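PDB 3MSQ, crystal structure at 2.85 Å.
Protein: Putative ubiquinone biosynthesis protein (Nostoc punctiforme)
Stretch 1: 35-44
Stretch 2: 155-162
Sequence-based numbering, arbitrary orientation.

Stretch 1, residues 35-44: RVFDFEDALD
Stretch 2, residues 155-162: IPISVMLL

Stretch 1 enters in a helix that begins earlier in the chain, with phi between -50° and -74° and psi between -36° and -52° from Arg 35 through Glu 40; residues 156-162 open a helix that continues onward. The two axes approach to 10.2 Å, and their N-to-C directions make an angle of 124°, so the helices run obliquely, nearer antiparallel than parallel. Register is set by CA of Glu 40 lying 6.0 Å from CA of Ile 157, and CA of Leu 43 7.0 Å from CA of Pro 156. No hydrogen bond crosses the contact, which buries 354 Å² and rests on apolar packing.

Ile 155 (phi/psi -127/149) occupies the N-cap position, and its O accepts a weak hydrogen bond from Ser 158 N at 3.2 Å. Pro 156, C-gamma endo, starts the helix without needing an amide proton; its CB sits 4.1 Å from Leu 43 CD1.

Ile 157 is the hub, with 81 Å² covered. Its CB points toward stretch 1, and chi1 -154° (t) with chi2 67° (p) sets CD1 3.7 Å from Phe 39 CD2 and 3.8 Å from Leu 43 CD1. Its CG1 also lies 3.7 Å from Glu 40 CG, a contact with the aliphatic part of that acid.

Ser 158 and Val 159 make no contact with stretch 1. One turn beyond Pro 156, the N of Met 160, a selenomethionine, donates a hydrogen bond to Pro 156 O at 3.1 Å. Met 160 CB meets Phe 39 CZ at 3.5 Å, obliquely to the ring (Phe 39 chi1 -177°, t), and Met 160 CG meets Leu 43 CD1 (chi1 m, chi2 t) at 3.8 Å; beyond these atoms the m, m side chain leads away.

Leu 161 (m, t) leaves sideways, yet its CD1 reaches 4.2 Å from CG1 of Val 36 (t).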

# COMPACT_ATOMS: atom_id res chain seq x y z
N ARG A 35 -4.91 1.60 16.67
CA ARG A 35 -4.44 1.19 15.34
C ARG A 35 -4.29 -0.33 15.27
O ARG A 35 -4.54 -0.92 14.21
CB ARG A 35 -3.09 1.86 15.00
CG ARG A 35 -3.18 3.35 14.65
CD ARG A 35 -1.96 3.84 13.89
NE ARG A 35 -0.82 4.10 14.77
CZ ARG A 35 0.22 3.28 14.93
NH1 ARG A 35 0.28 2.13 14.25
NH2 ARG A 35 1.21 3.60 15.76
N VAL A 36 -3.86 -0.95 16.39
CA VAL A 36 -3.64 -2.40 16.51
C VAL A 36 -4.99 -3.12 16.59
O VAL A 36 -5.15 -4.16 15.96
CB VAL A 36 -2.69 -2.78 17.68
CG1 VAL A 36 -2.32 -4.26 17.63
CG2 VAL A 36 -1.44 -1.92 17.65
N PHE A 37 -5.95 -2.54 17.33
CA PHE A 37 -7.29 -3.09 17.46
C PHE A 37 -8.01 -3.10 16.11
O PHE A 37 -8.59 -4.14 15.77
CB PHE A 37 -8.11 -2.34 18.51
CG PHE A 37 -7.59 -2.42 19.93
CD1 PHE A 37 -6.99 -3.58 20.41
CD2 PHE A 37 -7.72 -1.34 20.80
CE1 PHE A 37 -6.51 -3.65 21.72
CE2 PHE A 37 -7.26 -1.42 22.12
CZ PHE A 37 -6.66 -2.58 22.57
N ASP A 38 -7.93 -2.00 15.32
CA ASP A 38 -8.53 -1.89 13.99
C ASP A 38 -7.96 -2.95 13.07
O ASP A 38 -8.71 -3.54 12.28
CB ASP A 38 -8.26 -0.49 13.37
CG ASP A 38 -8.93 0.71 14.03
OD1 ASP A 38 -9.86 0.50 14.85
OD2 ASP A 38 -8.54 1.85 13.71
N PHE A 39 -6.64 -3.20 13.17
CA PHE A 39 -5.91 -4.19 12.37
C PHE A 39 -6.36 -5.61 12.73
O PHE A 39 -6.73 -6.39 11.85
CB PHE A 39 -4.39 -4.03 12.55
CG PHE A 39 -3.49 -4.93 11.73
CD1 PHE A 39 -3.94 -5.52 10.55
CD2 PHE A 39 -2.18 -5.15 12.11
CE1 PHE A 39 -3.11 -6.35 9.81
CE2 PHE A 39 -1.35 -5.97 11.36
CZ PHE A 39 -1.82 -6.57 10.21
N GLU A 40 -6.34 -5.93 14.05
CA GLU A 40 -6.76 -7.19 14.64
C GLU A 40 -8.13 -7.58 14.12
O GLU A 40 -8.33 -8.72 13.71
CB GLU A 40 -6.84 -7.00 16.16
CG GLU A 40 -5.95 -7.92 16.96
CD GLU A 40 -6.38 -8.00 18.41
OE1 GLU A 40 -6.04 -7.08 19.19
OE2 GLU A 40 -7.11 -8.96 18.74
N ASP A 41 -9.06 -6.61 14.11
CA ASP A 41 -10.45 -6.73 13.64
C ASP A 41 -10.51 -7.10 12.15
O ASP A 41 -11.33 -7.93 11.75
CB ASP A 41 -11.24 -5.42 13.90
CG ASP A 41 -11.50 -5.05 15.36
OD1 ASP A 41 -11.17 -5.87 16.27
OD2 ASP A 41 -12.02 -3.94 15.61
N ALA A 42 -9.64 -6.48 11.34
CA ALA A 42 -9.59 -6.71 9.90
C ALA A 42 -9.08 -8.12 9.55
O ALA A 42 -9.33 -8.61 8.44
CB ALA A 42 -8.73 -5.66 9.25
N LEU A 43 -8.39 -8.79 10.50
CA LEU A 43 -7.88 -10.13 10.27
C LEU A 43 -8.92 -11.21 10.58
O LEU A 43 -8.72 -12.36 10.20
CB LEU A 43 -6.58 -10.37 11.07
CG LEU A 43 -5.42 -9.44 10.83
CD1 LEU A 43 -4.37 -9.62 11.91
CD2 LEU A 43 -4.81 -9.64 9.44
N ASP A 44 -10.02 -10.85 11.24
CA ASP A 44 -11.09 -11.80 11.59
C ASP A 44 -11.75 -12.47 10.39
O ASP A 44 -12.27 -13.59 10.50
CB ASP A 44 -12.17 -11.09 12.42
CG ASP A 44 -11.75 -10.53 13.78
OD1 ASP A 44 -10.61 -10.88 14.26
OD2 ASP A 44 -12.54 -9.77 14.37
N ILE A 155 -1.37 -17.17 16.39
CA ILE A 155 -2.61 -16.46 16.01
C ILE A 155 -2.25 -15.36 14.99
O ILE A 155 -1.14 -14.85 15.06
CB ILE A 155 -3.43 -15.93 17.23
CG1 ILE A 155 -2.69 -14.78 18.01
CG2 ILE A 155 -3.86 -17.10 18.12
CD1 ILE A 155 -3.50 -13.96 18.97
N PRO A 156 -3.15 -14.98 14.04
CA PRO A 156 -2.78 -13.97 13.02
C PRO A 156 -2.04 -12.71 13.47
O PRO A 156 -0.99 -12.43 12.89
CB PRO A 156 -4.08 -13.68 12.28
CG PRO A 156 -5.15 -14.42 13.02
CD PRO A 156 -4.50 -15.51 13.77
N ILE A 157 -2.55 -11.96 14.49
CA ILE A 157 -1.91 -10.73 14.99
C ILE A 157 -0.44 -10.88 15.38
O ILE A 157 0.34 -9.98 15.09
CB ILE A 157 -2.78 -9.93 16.02
CG1 ILE A 157 -2.44 -8.42 16.03
CG2 ILE A 157 -2.75 -10.53 17.41
CD1 ILE A 157 -2.81 -7.62 14.73
N SER A 158 -0.04 -12.01 15.98
CA SER A 158 1.37 -12.25 16.33
C SER A 158 2.26 -12.28 15.07
O SER A 158 3.26 -11.55 15.01
CB SER A 158 1.52 -13.53 17.15
OG SER A 158 0.87 -13.38 18.40
N VAL A 159 1.84 -13.06 14.05
CA VAL A 159 2.55 -13.18 12.78
C VAL A 159 2.72 -11.80 12.16
O VAL A 159 3.82 -11.45 11.74
CB VAL A 159 1.80 -14.08 11.77
CG1 VAL A 159 2.70 -14.45 10.60
CG2 VAL A 159 1.23 -15.30 12.45
N MSE A 160 1.62 -11.03 12.07
CA MSE A 160 1.55 -9.69 11.50
C MSE A 160 2.43 -8.75 12.29
O MSE A 160 3.28 -8.08 11.69
CB MSE A 160 0.11 -9.17 11.44
CG MSE A 160 -0.84 -10.02 10.57
SE MSE A 160 -0.25 -10.35 8.73
CE MSE A 160 0.12 -12.16 8.87
N LEU A 161 2.28 -8.77 13.65
CA LEU A 161 3.09 -7.93 14.55
C LEU A 161 4.55 -8.25 14.51
O LEU A 161 5.35 -7.32 14.67
CB LEU A 161 2.55 -7.86 15.98
CG LEU A 161 1.27 -7.03 16.19
CD1 LEU A 161 0.77 -7.15 17.61
CD2 LEU A 161 1.46 -5.55 15.78
N LEU A 162 4.93 -9.53 14.24
CA LEU A 162 6.35 -9.91 14.11
C LEU A 162 6.93 -9.33 12.85
O LEU A 162 7.91 -8.59 12.96
CB LEU A 162 6.58 -11.41 14.14
CG LEU A 162 7.51 -11.87 15.24
CD1 LEU A 162 6.75 -12.66 16.24
CD2 LEU A 162 8.57 -12.74 14.70